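Local coordinates for short chain dehydrogenase (Rhodopseudomonas palustris, PDB 3H7A), which is of unestablished function but belongs to the short-chain dehydrogenase family, whose members typically carry out NAD(P)-dependent oxidations or reductions, at residues N177-D186 with K231-P242; F139-G148 with F155-A166. All coordinates share one frame; numbering follows the deposited sequence.

The two contacts meet in one parallel sheet, in which strands 135-142 and 178-185 are neighbours. Contact 1 pairs 178-185 with 237-240, the outermost strand on that side within the chain, so it is partly buried, is exposed at both ends, at K231 and at D186, and touches a second subunit. Contact 2 is more buried: it sets strand 135-142 and the turn after it against helix 153-173, and it also touches a third subunit. Strand pairing, an aromatic stack and a histidine-carboxylate bond dominate contact 1, whereas contact 2 relies on apolar packing, backbone carbonyls round a ring and one lysine bond. R163 and E237 join them by a salt bridge, besides the pairing of the neighbouring strands.

Contact 1. Residues N177-D186 with K231-P242; sequences NIHVAHLIID and KSAWTFEMEIRP
H179 and W234 stack face to face, the imidazole lying over the five-membered ring of the indole with centroids 3.8 Å apart and planes at 12°. H179 CB sits over the six-membered ring, and K231 CA lies over the opposite face of the indole, toward the rim. At the imidazole edge, NE2 gives a hydrogen bond to T235 O (2.8 Å), nearly in the ring plane. The H182 ring also uses its edge: ND1 donates to E237 OE2 at 2.8 Å, meeting the lone pair that faces away from the other oxygen. H182 and E237 are paired across the strands on one face, and with CG anti to the backbone N in both (chi1 -170° and -160°) the side chains run side by side. From here the strands run parallel, with I184 N to M238 O at 2.9 Å and I240 N to I184 O at 3.0 Å. L183, M238 and I240 share one face, covered by helix 216-228; F236 packs on helix 153-173. E237 OE2 also takes a salt bridge from R163, so one carboxylate oxygen ties strand to helix. H179 ND1 bonds K136 NZ, which, with NE2 donating, is consistent with a neutral imidazole.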
loop_
_atom_site.group_PDB
_atom_site.type_symbol
_atom_site.label_atom_id
_atom_site.label_comp_id
_atom_site.label_asym_id
_atom_site.label_seq_id
_atom_site.Cartn_x
_atom_site.Cartn_y
_atom_site.Cartn_z
ATOM N N ASN B 177 -14.519 19.876 -8.999
ATOM C CA ASN B 177 -15.658 19.185 -9.641
ATOM C C ASN B 177 -15.296 18.259 -10.801
ATOM O O ASN B 177 -16.141 17.911 -11.645
ATOM C CB ASN B 177 -16.787 20.186 -9.996
ATOM C CG ASN B 177 -18.147 19.525 -10.148
ATOM O OD1 ASN B 177 -18.467 18.556 -9.466
ATOM N ND2 ASN B 177 -18.954 20.054 -11.053
ATOM N N ILE B 178 -14.042 17.831 -10.828
ATOM C CA ILE B 178 -13.634 16.794 -11.769
ATOM C C ILE B 178 -13.365 15.471 -11.057
ATOM O O ILE B 178 -12.467 15.370 -10.234
ATOM C CB ILE B 178 -12.419 17.237 -12.606
ATOM C CG1 ILE B 178 -12.625 18.693 -13.061
ATOM C CG2 ILE B 178 -12.159 16.237 -13.726
ATOM C CD1 ILE B 178 -12.387 18.972 -14.470
ATOM N N HIS B 179 -14.147 14.453 -11.389
ATOM C CA HIS B 179 -13.934 13.124 -10.869
ATOM C C HIS B 179 -12.826 12.440 -11.662
ATOM O O HIS B 179 -13.078 11.830 -12.711
ATOM C CB HIS B 179 -15.229 12.310 -10.969
ATOM C CG HIS B 179 -15.161 10.946 -10.347
ATOM N ND1 HIS B 179 -16.252 10.104 -10.303
ATOM C CD2 HIS B 179 -14.149 10.279 -9.740
ATOM C CE1 HIS B 179 -15.911 8.974 -9.709
ATOM N NE2 HIS B 179 -14.639 9.052 -9.361
ATOM N N VAL B 180 -11.606 12.522 -11.147
ATOM C CA VAL B 180 -10.491 11.773 -11.724
ATOM C C VAL B 180 -10.528 10.387 -11.096
ATOM O O VAL B 180 -10.689 10.266 -9.882
ATOM C CB VAL B 180 -9.124 12.454 -11.444
ATOM C CG1 VAL B 180 -7.997 11.745 -12.173
ATOM C CG2 VAL B 180 -9.161 13.910 -11.859
ATOM N N ALA B 181 -10.417 9.340 -11.913
ATOM C CA ALA B 181 -10.387 7.986 -11.379
ATOM C C ALA B 181 -9.385 7.093 -12.103
ATOM O O ALA B 181 -8.930 7.401 -13.222
ATOM C CB ALA B 181 -11.795 7.339 -11.361
ATOM N N HIS B 182 -9.053 5.978 -11.458
ATOM C CA HIS B 182 -8.068 5.038 -11.964
ATOM C C HIS B 182 -8.627 3.627 -11.793
ATOM O O HIS B 182 -8.770 3.144 -10.676
ATOM C CB HIS B 182 -6.776 5.210 -11.160
ATOM C CG HIS B 182 -5.597 4.467 -11.710
ATOM N ND1 HIS B 182 -4.789 3.668 -10.926
ATOM C CD2 HIS B 182 -5.068 4.429 -12.956
ATOM C CE1 HIS B 182 -3.828 3.152 -11.671
ATOM N NE2 HIS B 182 -3.974 3.598 -12.906
ATOM N N LEU B 183 -8.964 2.974 -12.901
ATOM C CA LEU B 183 -9.552 1.650 -12.832
ATOM C C LEU B 183 -8.525 0.601 -13.186
ATOM O O LEU B 183 -8.049 0.557 -14.321
ATOM C CB LEU B 183 -10.752 1.528 -13.780
ATOM C CG LEU B 183 -11.460 0.169 -13.784
ATOM C CD1 LEU B 183 -12.183 -0.088 -12.456
ATOM C CD2 LEU B 183 -12.431 0.107 -14.948
ATOM N N ILE B 184 -8.234 -0.269 -12.222
ATOM C CA ILE B 184 -7.186 -1.283 -12.340
ATOM C C ILE B 184 -7.803 -2.618 -12.725
ATOM O O ILE B 184 -8.711 -3.106 -12.055
ATOM C CB ILE B 184 -6.373 -1.401 -11.032
ATOM C CG1 ILE B 184 -5.635 -0.091 -10.753
ATOM C CG2 ILE B 184 -5.353 -2.530 -11.118
ATOM C CD1 ILE B 184 -5.159 0.015 -9.364
ATOM N N ILE B 185 -7.330 -3.189 -13.834
ATOM C CA ILE B 185 -7.846 -4.467 -14.309
ATOM C C ILE B 185 -6.749 -5.546 -14.353
ATOM O O ILE B 185 -5.569 -5.222 -14.426
ATOM C CB ILE B 185 -8.582 -4.289 -15.672
ATOM C CG1 ILE B 185 -7.607 -4.029 -16.813
ATOM C CG2 ILE B 185 -9.566 -3.120 -15.603
ATOM C CD1 ILE B 185 -8.268 -3.572 -18.107
ATOM N N ASP B 186 -7.141 -6.823 -14.265
ATOM C CA ASP B 186 -6.241 -7.968 -14.562
ATOM C C ASP B 186 -6.951 -9.181 -15.171
ATOM O O ASP B 186 -8.068 -9.527 -14.784
ATOM C CB ASP B 186 -5.391 -8.399 -13.353
ATOM C CG ASP B 186 -6.114 -8.247 -12.013
ATOM O OD1 ASP B 186 -6.227 -9.258 -11.288
ATOM O OD2 ASP B 186 -6.533 -7.122 -11.661
ATOM N N LYS B 231 -20.919 13.244 -6.173
ATOM C CA LYS B 231 -19.709 13.861 -5.603
ATOM C C LYS B 231 -19.593 13.794 -4.082
ATOM O O LYS B 231 -18.562 14.153 -3.514
ATOM C CB LYS B 231 -19.489 15.292 -6.116
ATOM C CG LYS B 231 -20.566 16.311 -5.766
ATOM C CD LYS B 231 -20.253 17.708 -6.351
ATOM C CE LYS B 231 -18.914 18.284 -5.837
ATOM N NZ LYS B 231 -18.777 19.751 -6.090
ATOM N N SER B 232 -20.642 13.312 -3.429
ATOM C CA SER B 232 -20.598 13.067 -1.992
ATOM C C SER B 232 -19.915 11.734 -1.714
ATOM O O SER B 232 -19.592 11.430 -0.570
ATOM C CB SER B 232 -22.006 13.090 -1.389
ATOM O OG SER B 232 -22.906 12.299 -2.151
ATOM N N ALA B 233 -19.684 10.948 -2.764
ATOM C CA ALA B 233 -19.106 9.622 -2.614
ATOM C C ALA B 233 -18.325 9.147 -3.843
ATOM O O ALA B 233 -18.667 8.130 -4.435
ATOM C CB ALA B 233 -20.200 8.628 -2.283
ATOM N N TRP B 234 -17.266 9.857 -4.217
ATOM C CA TRP B 234 -16.459 9.436 -5.365
ATOM C C TRP B 234 -15.360 8.513 -4.921
ATOM O O TRP B 234 -14.764 8.712 -3.859
ATOM C CB TRP B 234 -15.800 10.625 -6.050
ATOM C CG TRP B 234 -16.707 11.425 -6.938
ATOM C CD1 TRP B 234 -17.920 11.042 -7.469
ATOM C CD2 TRP B 234 -16.441 12.730 -7.445
ATOM N NE1 TRP B 234 -18.432 12.050 -8.252
ATOM C CE2 TRP B 234 -17.540 13.098 -8.252
ATOM C CE3 TRP B 234 -15.376 13.636 -7.289
ATOM C CZ2 TRP B 234 -17.599 14.326 -8.905
ATOM C CZ3 TRP B 234 -15.446 14.867 -7.932
ATOM C CH2 TRP B 234 -16.549 15.199 -8.725
ATOM N N THR B 235 -15.079 7.528 -5.763
ATOM C CA THR B 235 -13.949 6.629 -5.594
ATOM C C THR B 235 -12.824 7.114 -6.517
ATOM O O THR B 235 -13.076 7.404 -7.686
ATOM C CB THR B 235 -14.366 5.194 -5.989
ATOM O OG1 THR B 235 -15.465 4.783 -5.171
ATOM C CG2 THR B 235 -13.245 4.217 -5.812
ATOM N N PHE B 236 -11.593 7.215 -6.011
ATOM C CA PHE B 236 -10.471 7.496 -6.898
ATOM C C PHE B 236 -10.003 6.241 -7.617
ATOM O O PHE B 236 -9.914 6.232 -8.828
ATOM C CB PHE B 236 -9.291 8.178 -6.192
ATOM C CG PHE B 236 -8.007 8.125 -6.992
ATOM C CD1 PHE B 236 -7.844 8.914 -8.128
ATOM C CD2 PHE B 236 -6.968 7.263 -6.616
ATOM C CE1 PHE B 236 -6.667 8.849 -8.899
ATOM C CE2 PHE B 236 -5.798 7.177 -7.380
ATOM C CZ PHE B 236 -5.645 7.977 -8.526
ATOM N N GLU B 237 -9.701 5.185 -6.867
ATOM C CA GLU B 237 -9.126 3.980 -7.449
ATOM C C GLU B 237 -9.967 2.770 -7.122
ATOM O O GLU B 237 -10.435 2.621 -6.002
ATOM C CB GLU B 237 -7.723 3.760 -6.902
ATOM C CG GLU B 237 -6.845 2.860 -7.728
ATOM C CD GLU B 237 -5.393 2.994 -7.324
ATOM O OE1 GLU B 237 -5.098 2.902 -6.117
ATOM O OE2 GLU B 237 -4.544 3.209 -8.209
ATOM N N MET B 238 -10.130 1.893 -8.103
ATOM C CA MET B 238 -10.969 0.716 -7.955
ATOM C C MET B 238 -10.304 -0.404 -8.739
ATOM O O MET B 238 -9.795 -0.167 -9.835
ATOM C CB MET B 238 -12.356 1.017 -8.529
ATOM C CG MET B 238 -13.451 0.201 -7.920
ATOM S SD MET B 238 -15.107 0.685 -8.396
ATOM C CE MET B 238 -15.195 0.141 -10.094
ATOM N N GLU B 239 -10.287 -1.614 -8.186
ATOM C CA GLU B 239 -9.719 -2.763 -8.894
ATOM C C GLU B 239 -10.776 -3.828 -9.153
ATOM O O GLU B 239 -11.535 -4.171 -8.253
ATOM C CB GLU B 239 -8.529 -3.371 -8.135
ATOM C CG GLU B 239 -7.819 -4.461 -8.938
ATOM C CD GLU B 239 -6.586 -5.059 -8.264
ATOM O OE1 GLU B 239 -6.149 -4.563 -7.199
ATOM O OE2 GLU B 239 -6.049 -6.041 -8.831
ATOM N N ILE B 240 -10.821 -4.340 -10.383
ATOM C CA ILE B 240 -11.758 -5.396 -10.756
ATOM C C ILE B 240 -11.016 -6.602 -11.309
ATOM O O ILE B 240 -9.928 -6.455 -11.857
ATOM C CB ILE B 240 -12.808 -4.896 -11.794
ATOM C CG1 ILE B 240 -12.126 -4.231 -13.002
ATOM C CG2 ILE B 240 -13.741 -3.927 -11.138
ATOM C CD1 ILE B 240 -13.081 -3.766 -14.104
ATOM N N ARG B 241 -11.591 -7.788 -11.132
ATOM C CA ARG B 241 -11.131 -9.017 -11.800
ATOM C C ARG B 241 -12.264 -10.065 -11.853
ATOM O O ARG B 241 -13.185 -10.012 -11.020
ATOM C CB ARG B 241 -9.841 -9.580 -11.179
ATOM C CG ARG B 241 -9.845 -9.754 -9.693
ATOM C CD ARG B 241 -8.778 -10.746 -9.272
ATOM N NE ARG B 241 -9.042 -12.073 -9.834
ATOM C CZ ARG B 241 -8.424 -13.194 -9.465
ATOM N NH1 ARG B 241 -7.488 -13.174 -8.522
ATOM N NH2 ARG B 241 -8.749 -14.344 -10.044
ATOM N N PRO B 242 -12.234 -10.982 -12.853
ATOM C CA PRO B 242 -13.288 -12.014 -12.955
ATOM C C PRO B 242 -13.067 -13.252 -12.079
ATOM O O PRO B 242 -11.922 -13.550 -11.708
ATOM C CB PRO B 242 -13.249 -12.406 -14.436
ATOM C CG PRO B 242 -11.822 -12.165 -14.854
ATOM C CD PRO B 242 -11.258 -11.084 -13.959
#

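Contact 2. Residues F139-G148 with F155-A166; sequences FTGATASLRG and FASAKFGLRAVA
K159 reaches from helix 153-173 to T140 on strand 135-142, inside a beta-alpha-beta crossover of the Rossmann-type fold. Its CB lies 3.5 Å from S145 OG, and its CG is 4.3 Å from A144 CB while also covering one face of the F155 ring near the rim. The chain then bends twice (chi2 -60°, chi3 -61°): CD stays by that ring, 3.7 Å from F155 CE1, CE returns to within 3.6 Å of S145 OG, and NZ gives a hydrogen bond to T140 O at 2.9 Å, in the carbonyl plane. S145 OG is itself fixed by A142 N, a nearly straight bond of 2.9 Å, and a water links it to K159 O. F155 and K159 match the ends of the YxxxK signature of classical short-chain dehydrogenases, with phenylalanine in the tyrosine position; A144 CB packs against the F155 ring. The F160 ring packs against the turn 143-147: S145 O stands over one face, and A144 O lies at the edge in the ring plane, 3.1 Å from CD1. L146 O approaches CZ. With an alanine at F160, S145 O would probably lose the ring face it lies over and A144 O the ring edge beside it, opening a gap between turn and helix, and A164 of a neighbouring subunit would lose a packing mate. Farther along, F139 touches L162 CD1 through CD1 and A166 CB through CD2. R163, extended from CG to NE, turns its guanidinium face to L146 CD2, while its NE is held by E237. A water donates to S145 O and accepts from R163 NH1 at 3.1 Å, its oxygen also lying over the F160 ring.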
loop_
_atom_site.group_PDB
_atom_site.type_symbol
_atom_site.label_atom_id
_atom_site.label_comp_id
_atom_site.label_asym_id
_atom_site.label_seq_id
_atom_site.Cartn_x
_atom_site.Cartn_y
_atom_site.Cartn_z
ATOM N N PHE B 139 -8.687 6.708 -16.037
ATOM C CA PHE B 139 -7.475 6.097 -16.559
ATOM C C PHE B 139 -7.521 4.597 -16.323
ATOM O O PHE B 139 -7.806 4.162 -15.212
ATOM C CB PHE B 139 -6.264 6.662 -15.825
ATOM C CG PHE B 139 -6.025 8.125 -16.078
ATOM C CD1 PHE B 139 -5.351 8.540 -17.227
ATOM C CD2 PHE B 139 -6.447 9.085 -15.157
ATOM C CE1 PHE B 139 -5.098 9.900 -17.475
ATOM C CE2 PHE B 139 -6.199 10.441 -15.382
ATOM C CZ PHE B 139 -5.517 10.844 -16.561
ATOM N N THR B 140 -7.243 3.804 -17.358
ATOM C CA THR B 140 -7.178 2.349 -17.204
ATOM C C THR B 140 -5.809 1.904 -16.718
ATOM O O THR B 140 -4.819 2.064 -17.429
ATOM C CB THR B 140 -7.490 1.605 -18.512
ATOM O OG1 THR B 140 -8.774 2.010 -19.006
ATOM C CG2 THR B 140 -7.521 0.114 -18.272
ATOM N N GLY B 141 -5.776 1.312 -15.525
ATOM C CA GLY B 141 -4.545 0.784 -14.930
ATOM C C GLY B 141 -4.468 -0.723 -15.023
ATOM O O GLY B 141 -5.360 -1.360 -15.570
ATOM N N ALA B 142 -3.395 -1.298 -14.484
ATOM C CA ALA B 142 -3.172 -2.747 -14.544
ATOM C C ALA B 142 -2.558 -3.121 -13.215
ATOM O O ALA B 142 -2.262 -2.231 -12.418
ATOM C CB ALA B 142 -2.189 -3.071 -15.677
ATOM N N THR B 143 -2.308 -4.409 -12.971
ATOM C CA THR B 143 -1.572 -4.789 -11.762
ATOM C C THR B 143 -0.158 -4.211 -11.795
ATOM O O THR B 143 0.417 -3.909 -10.737
ATOM C CB THR B 143 -1.474 -6.302 -11.561
ATOM O OG1 THR B 143 -0.874 -6.890 -12.710
ATOM C CG2 THR B 143 -2.837 -6.902 -11.348
ATOM N N ALA B 144 0.387 -4.039 -13.006
ATOM C CA ALA B 144 1.694 -3.414 -13.176
ATOM C C ALA B 144 1.655 -1.932 -12.769
ATOM O O ALA B 144 2.702 -1.329 -12.624
ATOM C CB ALA B 144 2.211 -3.580 -14.596
ATOM N N SER B 145 0.456 -1.372 -12.538
ATOM C CA SER B 145 0.336 -0.047 -11.894
ATOM C C SER B 145 0.707 -0.037 -10.421
ATOM O O SER B 145 1.013 1.027 -9.863
ATOM C CB SER B 145 -1.077 0.520 -12.029
ATOM O OG SER B 145 -1.466 0.501 -13.378
ATOM N N LEU B 146 0.678 -1.218 -9.801
ATOM C CA LEU B 146 0.795 -1.351 -8.351
ATOM C C LEU B 146 2.082 -2.031 -7.885
ATOM O O LEU B 146 2.635 -1.653 -6.853
ATOM C CB LEU B 146 -0.416 -2.087 -7.777
ATOM C CG LEU B 146 -1.803 -1.506 -8.059
ATOM C CD1 LEU B 146 -2.863 -2.459 -7.558
ATOM C CD2 LEU B 146 -1.941 -0.153 -7.401
ATOM N N ARG B 147 2.548 -3.019 -8.648
ATOM C CA ARG B 147 3.811 -3.710 -8.350
ATOM C C ARG B 147 4.570 -4.083 -9.621
ATOM O O ARG B 147 3.975 -4.427 -10.633
ATOM C CB ARG B 147 3.587 -4.936 -7.460
ATOM C CG ARG B 147 2.619 -5.942 -8.001
ATOM C CD ARG B 147 2.094 -6.828 -6.881
ATOM N NE ARG B 147 0.740 -7.283 -7.197
ATOM C CZ ARG B 147 -0.379 -6.714 -6.749
ATOM N NH1 ARG B 147 -0.337 -5.666 -5.930
ATOM N NH2 ARG B 147 -1.552 -7.207 -7.117
ATOM N N GLY B 148 5.894 -4.009 -9.568
ATOM C CA GLY B 148 6.715 -4.351 -10.718
ATOM C C GLY B 148 7.357 -5.725 -10.602
ATOM O O GLY B 148 8.277 -5.918 -9.820
ATOM N N PHE B 155 7.144 -1.631 -18.648
ATOM C CA PHE B 155 5.688 -1.526 -18.523
ATOM C C PHE B 155 5.224 -0.988 -17.157
ATOM O O PHE B 155 4.395 -0.072 -17.092
ATOM C CB PHE B 155 5.045 -2.886 -18.833
ATOM C CG PHE B 155 3.539 -2.862 -18.903
ATOM C CD1 PHE B 155 2.873 -1.959 -19.718
ATOM C CD2 PHE B 155 2.782 -3.760 -18.156
ATOM C CE1 PHE B 155 1.469 -1.946 -19.784
ATOM C CE2 PHE B 155 1.377 -3.754 -18.213
ATOM C CZ PHE B 155 0.723 -2.851 -19.042
ATOM N N ALA B 156 5.760 -1.546 -16.070
ATOM C CA ALA B 156 5.412 -1.102 -14.737
ATOM C C ALA B 156 5.856 0.356 -14.529
ATOM O O ALA B 156 5.145 1.125 -13.882
ATOM C CB ALA B 156 6.030 -2.016 -13.676
ATOM N N SER B 157 6.990 0.752 -15.104
ATOM C CA SER B 157 7.452 2.148 -14.923
ATOM C C SER B 157 6.440 3.133 -15.476
ATOM O O SER B 157 6.083 4.121 -14.821
ATOM C CB SER B 157 8.791 2.390 -15.585
ATOM O OG SER B 157 9.232 3.698 -15.273
ATOM N N ALA B 158 5.956 2.835 -16.675
ATOM C CA ALA B 158 4.944 3.662 -17.317
ATOM C C ALA B 158 3.588 3.579 -16.608
ATOM O O ALA B 158 2.904 4.593 -16.499
ATOM C CB ALA B 158 4.804 3.276 -18.780
ATOM N N LYS B 159 3.180 2.390 -16.149
ATOM C CA LYS B 159 1.896 2.261 -15.415
ATOM C C LYS B 159 1.887 2.950 -14.030
ATOM O O LYS B 159 0.912 3.623 -13.680
ATOM C CB LYS B 159 1.410 0.801 -15.318
ATOM C CG LYS B 159 1.220 0.098 -16.658
ATOM C CD LYS B 159 0.193 0.769 -17.590
ATOM C CE LYS B 159 -1.177 0.814 -17.003
ATOM N NZ LYS B 159 -2.160 1.240 -18.043
ATOM N N PHE B 160 2.979 2.804 -13.283
ATOM C CA PHE B 160 3.189 3.522 -12.020
ATOM C C PHE B 160 3.143 5.014 -12.314
ATOM O O PHE B 160 2.473 5.772 -11.613
ATOM C CB PHE B 160 4.560 3.201 -11.444
ATOM C CG PHE B 160 4.593 2.036 -10.493
ATOM C CD1 PHE B 160 4.174 0.763 -10.886
ATOM C CD2 PHE B 160 5.176 2.186 -9.236
ATOM C CE1 PHE B 160 4.284 -0.307 -10.002
ATOM C CE2 PHE B 160 5.271 1.136 -8.369
ATOM C CZ PHE B 160 4.848 -0.124 -8.764
ATOM N N GLY B 161 3.846 5.417 -13.371
ATOM C CA GLY B 161 3.894 6.820 -13.801
ATOM C C GLY B 161 2.508 7.365 -14.090
ATOM O O GLY B 161 2.172 8.470 -13.661
ATOM N N LEU B 162 1.690 6.585 -14.805
ATOM C CA LEU B 162 0.291 6.983 -15.061
ATOM C C LEU B 162 -0.539 7.125 -13.755
ATOM O O LEU B 162 -1.353 8.059 -13.594
ATOM C CB LEU B 162 -0.391 5.981 -16.028
ATOM C CG LEU B 162 -1.790 6.419 -16.495
ATOM C CD1 LEU B 162 -1.677 7.641 -17.378
ATOM C CD2 LEU B 162 -2.523 5.285 -17.224
ATOM N N ARG B 163 -0.336 6.191 -12.825
ATOM C CA ARG B 163 -1.032 6.207 -11.538
ATOM C C ARG B 163 -0.708 7.487 -10.767
ATOM O O ARG B 163 -1.609 8.148 -10.250
ATOM C CB ARG B 163 -0.646 4.969 -10.718
ATOM C CG ARG B 163 -1.409 4.840 -9.424
ATOM C CD ARG B 163 -1.052 3.535 -8.746
ATOM N NE ARG B 163 -1.908 3.346 -7.580
ATOM C CZ ARG B 163 -1.474 3.343 -6.327
ATOM N NH1 ARG B 163 -0.183 3.513 -6.064
ATOM N NH2 ARG B 163 -2.338 3.158 -5.338
ATOM N N ALA B 164 0.569 7.861 -10.715
ATOM C CA ALA B 164 0.932 9.145 -10.076
ATOM C C ALA B 164 0.267 10.361 -10.706
ATOM O O ALA B 164 -0.116 11.308 -9.992
ATOM C CB ALA B 164 2.393 9.332 -10.115
ATOM N N VAL B 165 0.169 10.360 -12.033
ATOM C CA VAL B 165 -0.423 11.483 -12.759
ATOM C C VAL B 165 -1.879 11.585 -12.322
ATOM O O VAL B 165 -2.338 12.663 -11.934
ATOM C CB VAL B 165 -0.260 11.326 -14.309
ATOM C CG1 VAL B 165 -1.200 12.251 -15.080
ATOM C CG2 VAL B 165 1.179 11.586 -14.735
ATOM N N ALA B 166 -2.571 10.443 -12.336
ATOM C CA ALA B 166 -3.954 10.339 -11.862
ATOM C C ALA B 166 -4.120 10.822 -10.418
ATOM O O ALA B 166 -4.987 11.646 -10.162
ATOM C CB ALA B 166 -4.484 8.915 -12.033
HETATM O O HOH W 1 -1.690 2.986 -14.339
HETATM O O HOH W 2 2.190 2.494 -7.750
#